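Putative hydrolase (Chloroflexus aurantiacus J-10-fl, PDB 3CMN) is a putative hydrolase, probably a peptide-cleaving zincin-like metallopeptidase, crystallised as an apoenzyme. Local coordinates at residues L30-W33 against E34-P37; F75-D78 against R79-L83; R95-E98 against E99-E102; M303-L307 against T308-L312. All coordinates share one frame; numbering follows the deposited sequence.

Interaction 1: L30-W33 against E34-P37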
loop_
_atom_site.group_PDB
_atom_site.type_symbol
_atom_site.label_atom_id
_atom_site.label_comp_id
_atom_site.label_asym_id
_atom_site.label_seq_id
_atom_site.Cartn_x
_atom_site.Cartn_y
_atom_site.Cartn_z
ATOM N N LEU A 30 -8.652 3.750 -21.140
ATOM C CA LEU A 30 -7.988 4.890 -20.535
ATOM C C LEU A 30 -6.579 4.509 -20.058
ATOM O O LEU A 30 -5.696 5.363 -19.958
ATOM C CB LEU A 30 -8.831 5.421 -19.373
ATOM C CG LEU A 30 -8.751 6.932 -19.115
ATOM C CD1 LEU A 30 -9.970 7.381 -18.335
ATOM C CD2 LEU A 30 -7.475 7.270 -18.358
ATOM N N SER A 31 -6.357 3.228 -19.778
ATOM C CA SER A 31 -5.040 2.790 -19.321
ATOM C C SER A 31 -3.978 2.918 -20.422
ATOM O O SER A 31 -2.790 3.032 -20.132
ATOM C CB SER A 31 -5.092 1.337 -18.834
ATOM O OG SER A 31 -5.199 0.440 -19.922
ATOM N N GLN A 32 -4.419 2.903 -21.683
ATOM C CA GLN A 32 -3.523 3.010 -22.835
ATOM C C GLN A 32 -2.436 1.948 -22.728
ATOM O O GLN A 32 -1.259 2.213 -22.973
ATOM C CB GLN A 32 -2.886 4.411 -22.889
ATOM C CG GLN A 32 -3.908 5.534 -22.802
ATOM C CD GLN A 32 -3.298 6.927 -22.901
ATOM O OE1 GLN A 32 -2.128 7.136 -22.579
ATOM N NE2 GLN A 32 -4.102 7.892 -23.326
ATOM N N TRP A 33 -2.843 0.737 -22.372
ATOM C CA TRP A 33 -1.883 -0.338 -22.189
ATOM C C TRP A 33 -1.040 -0.635 -23.416
ATOM O O TRP A 33 0.140 -0.969 -23.285
ATOM C CB TRP A 33 -2.582 -1.621 -21.713
ATOM C CG TRP A 33 -3.567 -2.185 -22.679
ATOM C CD1 TRP A 33 -4.902 -1.884 -22.772
ATOM C CD2 TRP A 33 -3.302 -3.154 -23.702
ATOM N NE1 TRP A 33 -5.479 -2.607 -23.786
ATOM C CE2 TRP A 33 -4.519 -3.395 -24.375
ATOM C CE3 TRP A 33 -2.152 -3.844 -24.116
ATOM C CZ2 TRP A 33 -4.622 -4.302 -25.445
ATOM C CZ3 TRP A 33 -2.254 -4.746 -25.182
ATOM C CH2 TRP A 33 -3.483 -4.965 -25.830
ATOM N N GLU A 34 -1.629 -0.501 -24.605
ATOM C CA GLU A 34 -0.906 -0.789 -25.842
ATOM C C GLU A 34 0.342 0.066 -26.026
ATOM O O GLU A 34 1.303 -0.363 -26.652
ATOM C CB GLU A 34 -1.816 -0.614 -27.064
ATOM C CG GLU A 34 -3.132 -1.379 -26.990
ATOM C CD GLU A 34 -4.248 -0.570 -26.338
ATOM O OE1 GLU A 34 -3.941 0.390 -25.604
ATOM O OE2 GLU A 34 -5.433 -0.901 -26.549
ATOM N N GLN A 35 0.335 1.273 -25.474
ATOM C CA GLN A 35 1.477 2.175 -25.612
ATOM C C GLN A 35 2.584 1.926 -24.611
ATOM O O GLN A 35 3.647 2.538 -24.695
ATOM C CB GLN A 35 1.037 3.635 -25.475
ATOM C CG GLN A 35 0.222 4.167 -26.631
ATOM C CD GLN A 35 0.186 5.689 -26.652
ATOM O OE1 GLN A 35 1.125 6.342 -27.129
ATOM N NE2 GLN A 35 -0.892 6.264 -26.120
ATOM N N ALA A 36 2.350 1.040 -23.656
ATOM C CA ALA A 36 3.364 0.792 -22.653
ATOM C C ALA A 36 3.596 -0.685 -22.387
ATOM O O ALA A 36 3.437 -1.155 -21.262
ATOM C CB ALA A 36 2.992 1.518 -21.360
ATOM N N PRO A 37 3.974 -1.438 -23.428
ATOM C CA PRO A 37 4.225 -2.870 -23.271
ATOM C C PRO A 37 5.489 -3.038 -22.447
ATOM O O PRO A 37 6.327 -2.136 -22.415
ATOM C CB PRO A 37 4.423 -3.343 -24.711
ATOM C CG PRO A 37 5.110 -2.170 -25.328
ATOM C CD PRO A 37 4.288 -1.004 -24.801
HETATM O O HOH W 1 0.967 -1.515 -20.332
#
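Glu34 folds back over the indole of Trp33. Its CG stands above the six-membered ring, 3.5 Å from the centroid and 8° off the ring normal, a CH-pi contact made squarely over the face. Beyond CG the chain bends at chi2, which lays the carboxylate over the five-membered side of the indole. There Glu34 OE2 is 3.4 Å from Trp33 CE2, and the two planes stack only 18° apart. The ring comes under the glutamate because Trp33 CG lies between its own backbone N and carbonyl carbon (chi1 63°). On the side away from the indole, Gln32 and Gln35 run alongside each other in the same direction, their ends in loose contact with Gln35 NE2 3.9 Å from Gln32 OE1. Two backbone bonds hold the turn that sets these groups in place: Gln35 N donates to Gln32 O at 3.1 Å, and Ala36 N to Trp33 O at 3.0 Å. A water can also bridge Trp33 O and Ala36 O, lying 2.7 Å from the latter. Gln32, with positive phi, breaks helix 20-31, and the short 3-10 turn follows at the protein surface. Ser31 O accepts from Arg79 NH1, Trp33 rests on Arg79 and Arg80 of helix 79-92, and Ala36 packs on Arg79 and on Pro161 and Arg165 of helix 160-169.

Interaction 2: F75-D78 against R79-L83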
loop_
_atom_site.group_PDB
_atom_site.type_symbol
_atom_site.label_atom_id
_atom_site.label_comp_id
_atom_site.label_asym_id
_atom_site.label_seq_id
_atom_site.Cartn_x
_atom_site.Cartn_y
_atom_site.Cartn_z
ATOM N N PHE A 75 5.387 -11.527 -10.499
ATOM C CA PHE A 75 4.817 -11.227 -11.794
ATOM C C PHE A 75 5.206 -9.818 -12.238
ATOM O O PHE A 75 5.142 -8.872 -11.460
ATOM C CB PHE A 75 3.291 -11.333 -11.743
ATOM C CG PHE A 75 2.774 -12.570 -11.047
ATOM C CD1 PHE A 75 2.212 -12.483 -9.772
ATOM C CD2 PHE A 75 2.824 -13.814 -11.673
ATOM C CE1 PHE A 75 1.697 -13.623 -9.124
ATOM C CE2 PHE A 75 2.318 -14.959 -11.040
ATOM C CZ PHE A 75 1.751 -14.859 -9.759
ATOM N N VAL A 76 5.634 -9.700 -13.490
ATOM C CA VAL A 76 5.980 -8.418 -14.091
ATOM C C VAL A 76 4.715 -8.116 -14.902
ATOM O O VAL A 76 4.399 -8.836 -15.850
ATOM C CB VAL A 76 7.205 -8.556 -15.056
ATOM C CG1 VAL A 76 7.541 -7.219 -15.694
ATOM C CG2 VAL A 76 8.408 -9.084 -14.295
ATOM N N PHE A 77 3.976 -7.082 -14.514
ATOM C CA PHE A 77 2.741 -6.724 -15.209
ATOM C C PHE A 77 2.886 -5.509 -16.118
ATOM O O PHE A 77 3.750 -4.659 -15.916
ATOM C CB PHE A 77 1.620 -6.359 -14.209
ATOM C CG PHE A 77 0.980 -7.527 -13.484
ATOM C CD1 PHE A 77 0.088 -7.272 -12.438
ATOM C CD2 PHE A 77 1.234 -8.847 -13.836
ATOM C CE1 PHE A 77 -0.542 -8.298 -11.746
ATOM C CE2 PHE A 77 0.611 -9.896 -13.154
ATOM C CZ PHE A 77 -0.285 -9.620 -12.099
ATOM N N ASP A 78 2.013 -5.443 -17.121
ATOM C CA ASP A 78 1.927 -4.274 -17.988
ATOM C C ASP A 78 0.599 -3.738 -17.435
ATOM O O ASP A 78 0.035 -4.335 -16.508
ATOM C CB ASP A 78 1.783 -4.646 -19.467
ATOM C CG ASP A 78 0.419 -5.206 -19.794
ATOM O OD1 ASP A 78 0.132 -6.341 -19.387
ATOM O OD2 ASP A 78 -0.381 -4.505 -20.453
ATOM N N ARG A 79 0.085 -2.644 -17.986
ATOM C CA ARG A 79 -1.158 -2.067 -17.474
ATOM C C ARG A 79 -2.388 -2.941 -17.695
ATOM O O ARG A 79 -3.304 -2.946 -16.878
ATOM C CB ARG A 79 -1.383 -0.680 -18.081
ATOM C CG ARG A 79 -0.301 0.313 -17.692
ATOM C CD ARG A 79 -0.481 1.643 -18.380
ATOM N NE ARG A 79 0.648 2.523 -18.103
ATOM C CZ ARG A 79 0.944 3.600 -18.820
ATOM N NH1 ARG A 79 0.192 3.924 -19.859
ATOM N NH2 ARG A 79 1.989 4.341 -18.500
ATOM N N ARG A 80 -2.403 -3.684 -18.794
ATOM C CA ARG A 80 -3.531 -4.550 -19.092
ATOM C C ARG A 80 -3.592 -5.699 -18.087
ATOM O O ARG A 80 -4.664 -6.039 -17.572
ATOM C CB ARG A 80 -3.411 -5.100 -20.511
ATOM C CG ARG A 80 -4.570 -5.981 -20.913
ATOM C CD ARG A 80 -4.421 -6.485 -22.327
ATOM N NE ARG A 80 -5.670 -7.080 -22.794
ATOM C CZ ARG A 80 -6.060 -8.326 -22.542
ATOM N NH1 ARG A 80 -5.299 -9.146 -21.825
ATOM N NH2 ARG A 80 -7.228 -8.745 -23.009
ATOM N N GLU A 81 -2.441 -6.300 -17.812
ATOM C CA GLU A 81 -2.393 -7.398 -16.857
ATOM C C GLU A 81 -2.733 -6.901 -15.460
ATOM O O GLU A 81 -3.394 -7.597 -14.694
ATOM C CB GLU A 81 -1.022 -8.064 -16.874
ATOM C CG GLU A 81 -0.689 -8.701 -18.213
ATOM C CD GLU A 81 0.726 -9.226 -18.269
ATOM O OE1 GLU A 81 1.651 -8.479 -17.868
ATOM O OE2 GLU A 81 0.917 -10.377 -18.718
ATOM N N TRP A 82 -2.299 -5.693 -15.125
ATOM C CA TRP A 82 -2.621 -5.173 -13.812
ATOM C C TRP A 82 -4.144 -5.086 -13.669
ATOM O O TRP A 82 -4.700 -5.451 -12.631
ATOM C CB TRP A 82 -1.995 -3.791 -13.591
ATOM C CG TRP A 82 -2.315 -3.236 -12.241
ATOM C CD1 TRP A 82 -1.727 -3.570 -11.055
ATOM C CD2 TRP A 82 -3.364 -2.311 -11.924
ATOM N NE1 TRP A 82 -2.347 -2.911 -10.020
ATOM C CE2 TRP A 82 -3.356 -2.133 -10.522
ATOM C CE3 TRP A 82 -4.312 -1.615 -12.688
ATOM C CZ2 TRP A 82 -4.260 -1.287 -9.863
ATOM C CZ3 TRP A 82 -5.213 -0.772 -12.038
ATOM C CH2 TRP A 82 -5.179 -0.617 -10.633
ATOM N N LEU A 83 -4.806 -4.615 -14.723
ATOM C CA LEU A 83 -6.260 -4.470 -14.750
ATOM C C LEU A 83 -7.021 -5.795 -14.692
ATOM O O LEU A 83 -7.939 -5.947 -13.896
ATOM C CB LEU A 83 -6.699 -3.707 -16.008
ATOM C CG LEU A 83 -6.565 -2.185 -16.022
ATOM C CD1 LEU A 83 -6.890 -1.684 -17.429
ATOM C CD2 LEU A 83 -7.513 -1.557 -14.991
#
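One face of the Phe77 ring lies against the backbone of Glu81, with Glu81 O 4.1 Å above the ring plane and displaced toward its rim. Phe77 CD1 also approaches Trp82 CA obliquely at 3.7 Å, while Glu81 CB packs beside Phe77 CD2. Tyr157 of the neighbouring strand 155-158 stacks with Phe77 and meets the Trp82 ring with the planes steeply inclined. These contacts flank a capping box, formed by Asp78 and Glu81, where the chain leaves strand 73-76 and enters helix 79-92. Asp78 is the N-cap. Its CG lies between the backbone N and the carbonyl carbon (chi1 72°), which brings the carboxylate to the first-turn amides that have no helical carbonyl to pair with. Glu81 N donates to Asp78 OD1, although the position of that oxygen is less certain. In return Glu81 reaches back along an extended chain, and its OE1 accepts from Asp78 N at 3.1 Å through the anti lone pair. The same Glu81 OE1 forms a salt bridge with Arg41, which would offset the negative charge gathered here. Regular helical bonding begins with Trp82 N to Asp78 O at 3.0 Å. The remaining capping bond is shorter: Arg80 N meets Asp78 OD2 at 2.7 Å from above the carboxylate, 63° out of its plane.

Interaction 3: R95-E98 against E99-E102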
loop_
_atom_site.group_PDB
_atom_site.type_symbol
_atom_site.label_atom_id
_atom_site.label_comp_id
_atom_site.label_asym_id
_atom_site.label_seq_id
_atom_site.Cartn_x
_atom_site.Cartn_y
_atom_site.Cartn_z
ATOM N N ARG A 95 -19.390 -3.971 -3.352
ATOM C CA ARG A 95 -20.470 -4.860 -2.935
ATOM C C ARG A 95 -21.356 -4.265 -1.832
ATOM O O ARG A 95 -22.577 -4.399 -1.875
ATOM C CB ARG A 95 -19.913 -6.216 -2.492
ATOM C CG ARG A 95 -19.365 -7.041 -3.658
ATOM C CD ARG A 95 -19.354 -8.538 -3.368
ATOM N NE ARG A 95 -18.985 -9.300 -4.560
ATOM C CZ ARG A 95 -19.234 -10.598 -4.731
ATOM N NH1 ARG A 95 -19.860 -11.296 -3.786
ATOM N NH2 ARG A 95 -18.856 -11.207 -5.849
ATOM N N PRO A 96 -20.754 -3.597 -0.833
ATOM C CA PRO A 96 -21.570 -3.012 0.237
ATOM C C PRO A 96 -22.556 -1.967 -0.286
ATOM O O PRO A 96 -23.592 -1.713 0.332
ATOM C CB PRO A 96 -20.525 -2.397 1.171
ATOM C CG PRO A 96 -19.347 -3.303 0.992
ATOM C CD PRO A 96 -19.319 -3.503 -0.507
ATOM N N ILE A 97 -22.225 -1.354 -1.418
ATOM C CA ILE A 97 -23.079 -0.330 -2.007
ATOM C C ILE A 97 -24.088 -0.928 -2.981
ATOM O O ILE A 97 -25.220 -0.458 -3.077
ATOM C CB ILE A 97 -22.235 0.744 -2.753
ATOM C CG1 ILE A 97 -21.345 1.509 -1.766
ATOM C CG2 ILE A 97 -23.153 1.712 -3.491
ATOM C CD1 ILE A 97 -22.111 2.228 -0.659
ATOM N N GLU A 98 -23.686 -1.975 -3.694
ATOM C CA GLU A 98 -24.571 -2.594 -4.662
ATOM C C GLU A 98 -25.662 -3.452 -4.040
ATOM O O GLU A 98 -26.727 -3.632 -4.637
ATOM C CB GLU A 98 -23.752 -3.404 -5.664
ATOM C CG GLU A 98 -23.077 -2.522 -6.703
ATOM C CD GLU A 98 -22.440 -3.308 -7.822
ATOM O OE1 GLU A 98 -21.368 -3.896 -7.591
ATOM O OE2 GLU A 98 -23.017 -3.343 -8.928
ATOM N N GLU A 99 -25.399 -3.980 -2.848
ATOM C CA GLU A 99 -26.374 -4.797 -2.130
ATOM C C GLU A 99 -27.368 -3.827 -1.506
ATOM O O GLU A 99 -28.583 -3.926 -1.694
ATOM C CB GLU A 99 -25.691 -5.591 -1.018
ATOM C CG GLU A 99 -24.725 -6.648 -1.511
ATOM C CD GLU A 99 -24.071 -7.400 -0.368
ATOM O OE1 GLU A 99 -24.562 -7.286 0.776
ATOM O OE2 GLU A 99 -23.078 -8.114 -0.611
ATOM N N MET A 100 -26.813 -2.885 -0.759
ATOM C CA MET A 100 -27.564 -1.848 -0.081
ATOM C C MET A 100 -28.443 -1.087 -1.070
ATOM O O MET A 100 -29.395 -0.413 -0.677
ATOM C CB MET A 100 -26.563 -0.905 0.577
ATOM C CG MET A 100 -27.125 0.296 1.284
ATOM S SD MET A 100 -25.737 1.295 1.821
ATOM C CE MET A 100 -24.918 0.138 2.929
ATOM N N TYR A 101 -28.114 -1.190 -2.352
ATOM C CA TYR A 101 -28.873 -0.508 -3.386
ATOM C C TYR A 101 -30.146 -1.289 -3.688
ATOM O O TYR A 101 -31.201 -0.703 -3.939
ATOM C CB TYR A 101 -28.036 -0.382 -4.658
ATOM C CG TYR A 101 -28.817 0.184 -5.820
ATOM C CD1 TYR A 101 -29.435 1.430 -5.725
ATOM C CD2 TYR A 101 -28.954 -0.531 -7.007
ATOM C CE1 TYR A 101 -30.174 1.953 -6.788
ATOM C CE2 TYR A 101 -29.694 -0.016 -8.081
ATOM C CZ TYR A 101 -30.299 1.229 -7.964
ATOM O OH TYR A 101 -31.016 1.752 -9.027
ATOM N N GLU A 102 -30.032 -2.616 -3.669
ATOM C CA GLU A 102 -31.163 -3.496 -3.927
ATOM C C GLU A 102 -32.226 -3.293 -2.864
ATOM O O GLU A 102 -33.369 -2.938 -3.170
ATOM C CB GLU A 102 -30.715 -4.953 -3.908
ATOM C CG GLU A 102 -29.705 -5.302 -4.972
ATOM C CD GLU A 102 -30.128 -4.824 -6.353
ATOM O OE1 GLU A 102 -30.028 -3.610 -6.630
ATOM O OE2 GLU A 102 -30.570 -5.665 -7.161
#
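Arg95 O receives the amide of Glu99 at 3.0 Å, with an angle of 152° at the hydrogen, and the Glu99 side chain runs past the same oxygen. Glu99 CG is 3.1 Å from Arg95 O, close because CG sits beside its own backbone N (chi1 -67°). From there the chain runs out extended, yet its carboxylate stops short of the guanidinium: Glu99 OE2 and Arg95 NH1 remain 5.5 Å apart, so at most a diffuse attraction between opposite charges acts along this side. One residue on, Met100 CB lies 3.1 Å from Pro96 O, and a bend at chi3 (-62°) turns the methyl back until Met100 CE is 3.5 Å from that carbonyl. This is the i to i+4 pattern of an alpha-helix, here the two-turn helix 95-102 on the protein surface. Pro96 fits its first turn, where a residue without an N-H costs no helical bond. Toward the C-terminal end the bonding weakens, and Glu102 N makes a weak bond to Glu99 O. Tyr101 has Glu98 O at the edge of its ring, near the ring plane, while Glu102 CG passes 3.4 Å from the same oxygen. Leu17 near the chain start touches Ile97, Glu98 and Tyr101, and the Glu98 carboxylate bonds Trp20 NE1 through OE1 and, weakly, Ile18 N through OE2.

Interaction 4: M303-L307 against T308-L312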
loop_
_atom_site.group_PDB
_atom_site.type_symbol
_atom_site.label_atom_id
_atom_site.label_comp_id
_atom_site.label_asym_id
_atom_site.label_seq_id
_atom_site.Cartn_x
_atom_site.Cartn_y
_atom_site.Cartn_z
ATOM N N MET A 303 -8.533 8.469 -2.569
ATOM C CA MET A 303 -9.553 8.551 -3.613
ATOM C C MET A 303 -10.310 7.232 -3.713
ATOM O O MET A 303 -11.538 7.223 -3.842
ATOM C CB MET A 303 -8.890 8.877 -4.965
ATOM C CG MET A 303 -9.821 8.954 -6.199
ATOM S SD MET A 303 -10.479 7.398 -6.893
ATOM C CE MET A 303 -9.067 6.758 -7.760
ATOM N N VAL A 304 -9.581 6.120 -3.656
ATOM C CA VAL A 304 -10.205 4.804 -3.743
ATOM C C VAL A 304 -11.130 4.546 -2.550
ATOM O O VAL A 304 -12.154 3.888 -2.694
ATOM C CB VAL A 304 -9.149 3.671 -3.823
ATOM C CG1 VAL A 304 -9.827 2.354 -4.133
ATOM C CG2 VAL A 304 -8.123 3.983 -4.889
ATOM N N PHE A 305 -10.772 5.053 -1.372
ATOM C CA PHE A 305 -11.626 4.866 -0.200
ATOM C C PHE A 305 -12.948 5.609 -0.385
ATOM O O PHE A 305 -14.022 5.038 -0.202
ATOM C CB PHE A 305 -10.943 5.364 1.084
ATOM C CG PHE A 305 -9.944 4.394 1.667
ATOM C CD1 PHE A 305 -8.608 4.424 1.278
ATOM C CD2 PHE A 305 -10.344 3.444 2.609
ATOM C CE1 PHE A 305 -7.682 3.520 1.819
ATOM C CE2 PHE A 305 -9.427 2.539 3.153
ATOM C CZ PHE A 305 -8.097 2.579 2.757
ATOM N N ARG A 306 -12.863 6.881 -0.757
ATOM C CA ARG A 306 -14.044 7.720 -0.951
ATOM C C ARG A 306 -14.948 7.231 -2.069
ATOM O O ARG A 306 -16.166 7.351 -1.990
ATOM C CB ARG A 306 -13.615 9.143 -1.251
ATOM C CG ARG A 306 -12.776 9.761 -0.162
ATOM C CD ARG A 306 -11.996 10.896 -0.749
ATOM N NE ARG A 306 -11.263 11.656 0.250
ATOM C CZ ARG A 306 -11.831 12.318 1.252
ATOM N NH1 ARG A 306 -13.148 12.310 1.407
ATOM N NH2 ARG A 306 -11.079 13.023 2.088
ATOM N N LEU A 307 -14.337 6.698 -3.122
ATOM C CA LEU A 307 -15.067 6.169 -4.262
ATOM C C LEU A 307 -15.980 5.031 -3.800
ATOM O O LEU A 307 -17.149 4.951 -4.191
ATOM C CB LEU A 307 -14.070 5.654 -5.300
ATOM C CG LEU A 307 -14.618 5.029 -6.585
ATOM C CD1 LEU A 307 -15.502 6.031 -7.327
ATOM C CD2 LEU A 307 -13.455 4.585 -7.452
ATOM N N THR A 308 -15.439 4.160 -2.951
ATOM C CA THR A 308 -16.188 3.019 -2.435
ATOM C C THR A 308 -17.072 3.327 -1.226
ATOM O O THR A 308 -17.776 2.448 -0.735
ATOM C CB THR A 308 -15.245 1.856 -2.068
ATOM O OG1 THR A 308 -14.213 2.330 -1.196
ATOM C CG2 THR A 308 -14.622 1.274 -3.315
ATOM N N GLY A 309 -17.035 4.557 -0.729
ATOM C CA GLY A 309 -17.892 4.883 0.398
ATOM C C GLY A 309 -17.257 5.167 1.743
ATOM O O GLY A 309 -17.963 5.188 2.759
ATOM N N LEU A 310 -15.941 5.367 1.766
ATOM C CA LEU A 310 -15.232 5.689 3.000
ATOM C C LEU A 310 -14.682 7.101 2.817
ATOM O O LEU A 310 -13.545 7.287 2.370
ATOM C CB LEU A 310 -14.085 4.705 3.254
ATOM C CG LEU A 310 -14.512 3.282 3.610
ATOM C CD1 LEU A 310 -14.442 2.399 2.372
ATOM C CD2 LEU A 310 -13.613 2.739 4.710
ATOM N N ASP A 311 -15.497 8.095 3.159
ATOM C CA ASP A 311 -15.103 9.487 2.997
ATOM C C ASP A 311 -14.161 9.980 4.079
ATOM O O ASP A 311 -14.389 11.029 4.687
ATOM C CB ASP A 311 -16.342 10.380 2.937
ATOM C CG ASP A 311 -16.038 11.759 2.368
ATOM O OD1 ASP A 311 -15.788 12.700 3.154
ATOM O OD2 ASP A 311 -16.029 11.894 1.125
ATOM N N LEU A 312 -13.095 9.222 4.306
ATOM C CA LEU A 312 -12.095 9.572 5.301
ATOM C C LEU A 312 -10.979 10.384 4.652
ATOM O O LEU A 312 -11.034 10.678 3.459
ATOM C CB LEU A 312 -11.530 8.302 5.929
ATOM C CG LEU A 312 -11.227 7.144 4.975
ATOM C CD1 LEU A 312 -10.016 7.441 4.096
ATOM C CD2 LEU A 312 -10.992 5.914 5.810
#
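A Schellman motif ends helix 283-307, with Gly309 at the positive-phi position. Its longer bond along the chain runs from Leu310 N to Phe305 O at 2.8 Å, and inside it Gly309 N donates weakly to Arg306 O at 3.2 Å. Thr308 OG1 turns back to the last turn, 2.9 Å from Phe305 O and 3.0 Å from Val304 O; its single proton can serve either. Beyond the glycine, Asp311 centres an inverse gamma turn, and its carboxylate faces Arg306. There OD2 of Asp311 makes a salt bridge with Arg306 NH1 at 2.9 Å, in at the guanidinium edge with the two planes 75° apart. Gln302, one turn back, holds Arg306 NH2. On the buried side Leu312 CD1 packs 3.8 Å from Phe305 CB, and the Leu312 side chain also touches Phe254 and Ile257 of helix 248-279. Leu310 CD2 meets the Phe305 ring at its edge, and Phe305 CB lies 3.9 Å from Leu310 CB: the apolar contact bracketing the capping bonds that is typical of a Schellman motif.

How the interactions relate
All four contacts are local and come in series along the chain, so none encloses or crosses another. Interaction 1 turns the chain out of helix 20-31, toward helix 41-63. Interaction 2 then marks the passage from strand 73-76 into helix 79-92, and the two meet directly: Trp33 CB packs on Arg80 N at 3.6 Å, tying the turn after helix 20-31 to the start of helix 79-92. Next in the chain, interaction 3 lies within helix 95-102, its centre about 29 Å from that of interaction 2. Interaction 4 closes helix 283-307 far later in sequence, yet Thr308 O touches Ile97 CG1 of interaction 3.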